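Local coordinates for peptidoglycan glycosyltransferase (Burkholderia ambifaria, PDB 5UY7), which is a penicillin-binding protein that carries a transpeptidase domain of the beta-lactamase superfamily, at residues P490-A495 with G521-A526. Residues are numbered along the deposited sequence; the frame is centred on the assembly and turned at random.
Sequences PRIVVA and GDTMRA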
loop_
_atom_site.group_PDB
_atom_site.type_symbol
_atom_site.label_atom_id
_atom_site.label_comp_id
_atom_site.label_asym_id
_atom_site.label_seq_id
_atom_site.Cartn_x
_atom_site.Cartn_y
_atom_site.Cartn_z
ATOM N N PRO A 490 0.164 -13.117 -6.342
ATOM C CA PRO A 490 -0.912 -12.905 -5.370
ATOM C C PRO A 490 -2.296 -13.054 -5.967
ATOM O O PRO A 490 -2.541 -12.786 -7.151
ATOM C CB PRO A 490 -0.679 -11.476 -4.863
ATOM C CG PRO A 490 0.279 -10.851 -5.827
ATOM C CD PRO A 490 1.051 -11.946 -6.471
ATOM N N ARG A 491 -3.198 -13.507 -5.106
ATOM C CA ARG A 491 -4.613 -13.640 -5.408
ATOM C C ARG A 491 -5.430 -12.467 -4.905
ATOM O O ARG A 491 -6.430 -12.098 -5.540
ATOM C CB ARG A 491 -5.147 -14.929 -4.778
ATOM C CG ARG A 491 -6.622 -15.154 -5.000
ATOM C CD ARG A 491 -6.923 -16.620 -5.141
ATOM N NE ARG A 491 -8.357 -16.851 -5.218
ATOM C CZ ARG A 491 -8.909 -18.054 -5.201
ATOM N NH1 ARG A 491 -8.136 -19.125 -5.112
ATOM N NH2 ARG A 491 -10.226 -18.182 -5.271
ATOM N N ILE A 492 -5.038 -11.877 -3.774
ATOM C CA ILE A 492 -5.799 -10.788 -3.178
ATOM C C ILE A 492 -4.875 -9.642 -2.802
ATOM O O ILE A 492 -3.679 -9.822 -2.549
ATOM C CB ILE A 492 -6.591 -11.250 -1.934
ATOM C CG1 ILE A 492 -5.633 -11.746 -0.840
ATOM C CG2 ILE A 492 -7.618 -12.317 -2.331
ATOM C CD1 ILE A 492 -6.360 -12.193 0.444
ATOM N N VAL A 493 -5.449 -8.446 -2.786
ATOM C CA VAL A 493 -4.878 -7.293 -2.110
ATOM C C VAL A 493 -5.740 -7.034 -0.890
ATOM O O VAL A 493 -6.970 -7.089 -0.982
ATOM C CB VAL A 493 -4.841 -6.064 -3.029
ATOM C CG1 VAL A 493 -4.681 -4.787 -2.207
ATOM C CG2 VAL A 493 -3.702 -6.211 -4.023
ATOM N N VAL A 494 -5.101 -6.803 0.257
ATOM C CA VAL A 494 -5.803 -6.506 1.502
ATOM C C VAL A 494 -5.334 -5.154 2.003
ATOM O O VAL A 494 -4.129 -4.929 2.156
ATOM C CB VAL A 494 -5.558 -7.586 2.570
ATOM C CG1 VAL A 494 -6.213 -7.187 3.896
ATOM C CG2 VAL A 494 -6.096 -8.929 2.085
ATOM N N ALA A 495 -6.285 -4.270 2.298
ATOM C CA ALA A 495 -5.987 -2.927 2.776
ATOM C C ALA A 495 -6.739 -2.711 4.075
ATOM O O ALA A 495 -7.947 -2.949 4.134
ATOM C CB ALA A 495 -6.394 -1.868 1.739
ATOM N N GLY A 521 -4.618 -14.142 5.976
ATOM C CA GLY A 521 -4.524 -15.565 6.269
ATOM C C GLY A 521 -5.879 -16.250 6.294
ATOM O O GLY A 521 -6.051 -17.342 5.735
ATOM N N ASP A 522 -6.856 -15.621 6.952
ATOM C CA ASP A 522 -8.189 -16.211 7.015
ATOM C C ASP A 522 -8.773 -16.355 5.620
ATOM O O ASP A 522 -9.468 -17.341 5.331
ATOM C CB ASP A 522 -9.126 -15.366 7.881
ATOM C CG ASP A 522 -8.828 -15.462 9.367
ATOM O OD1 ASP A 522 -7.966 -16.270 9.784
ATOM O OD2 ASP A 522 -9.485 -14.728 10.137
ATOM N N THR A 523 -8.528 -15.364 4.753
ATOM C CA THR A 523 -9.043 -15.421 3.387
ATOM C C THR A 523 -8.347 -16.507 2.578
ATOM O O THR A 523 -9.017 -17.262 1.862
ATOM C CB THR A 523 -8.896 -14.054 2.710
ATOM O OG1 THR A 523 -9.661 -13.091 3.442
ATOM C CG2 THR A 523 -9.406 -14.105 1.270
ATOM N N MET A 524 -7.012 -16.605 2.669
ATOM C CA MET A 524 -6.309 -17.723 2.035
ATOM C C MET A 524 -6.920 -19.060 2.434
ATOM O O MET A 524 -7.189 -19.915 1.583
ATOM C CB MET A 524 -4.826 -17.726 2.412
ATOM C CG MET A 524 -4.023 -16.522 2.028
ATOM S SD MET A 524 -3.598 -16.496 0.292
ATOM C CE MET A 524 -4.962 -15.517 -0.349
ATOM N N ARG A 525 -7.109 -19.277 3.739
ATOM C CA ARG A 525 -7.647 -20.553 4.185
ATOM C C ARG A 525 -9.048 -20.777 3.633
ATOM O O ARG A 525 -9.374 -21.881 3.188
ATOM C CB ARG A 525 -7.650 -20.628 5.715
ATOM C CG ARG A 525 -6.274 -20.904 6.320
ATOM C CD ARG A 525 -6.360 -21.025 7.851
ATOM N NE ARG A 525 -6.479 -19.713 8.484
ATOM C CZ ARG A 525 -5.455 -18.885 8.651
ATOM N NH1 ARG A 525 -4.251 -19.245 8.237
ATOM N NH2 ARG A 525 -5.631 -17.704 9.228
ATOM N N ALA A 526 -9.888 -19.737 3.644
ATOM C CA ALA A 526 -11.266 -19.912 3.200
ATOM C C ALA A 526 -11.338 -20.230 1.713
ATOM O O ALA A 526 -12.269 -20.921 1.271
ATOM C CB ALA A 526 -12.083 -18.661 3.520
#
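With chi1 at 62°, Ile492 sets CG1 between its own backbone N and carbonyl carbon, and an extended chi2 then carries CD1 straight out from the strand toward Thr523 and Met524 of the helix. Met524 answers with a folded chain, bent at both chi2 (-77°) and chi3 (93°), which turns its methyl end back toward the strand although its CB does not point there. The Ile492 methyl therefore sits at the junction of two helix side chains: CD1 lies 3.7 Å from Met524 CE and equally 3.7 Å from Thr523 CG2. Met524 CE also rides alongside the isoleucine branch, 3.9 Å from Ile492 CG1, the two side chains running past each other in opposite senses. Thr523 offers its methyl to this apolar patch and keeps its hydroxyl for the helix, where OG1 is hydrogen-bonded to the carbonyl of Ile519, so that its polar end is satisfied within a largely buried, van der Waals contact. At the margin, Arg491 contributes only the root of its side chain, CB standing 4.5 Å from Met524 CE.

Arg491 and Ile492 both pair with Ala485, forming a classic beta bulge where strand 492-499 begins. That strand is the central one of the antiparallel five-stranded sheet, between 222-229 and 477-485. Helix 509-526 packs its C-terminal end against the sheet here, with Thr523 also touching Ile203 and Ile206 of helix 201-217, while Val493 and Ala495 face helix 390-401: helices thus cover both sides of the sheet, as in the beta-lactamase-like transpeptidase fold.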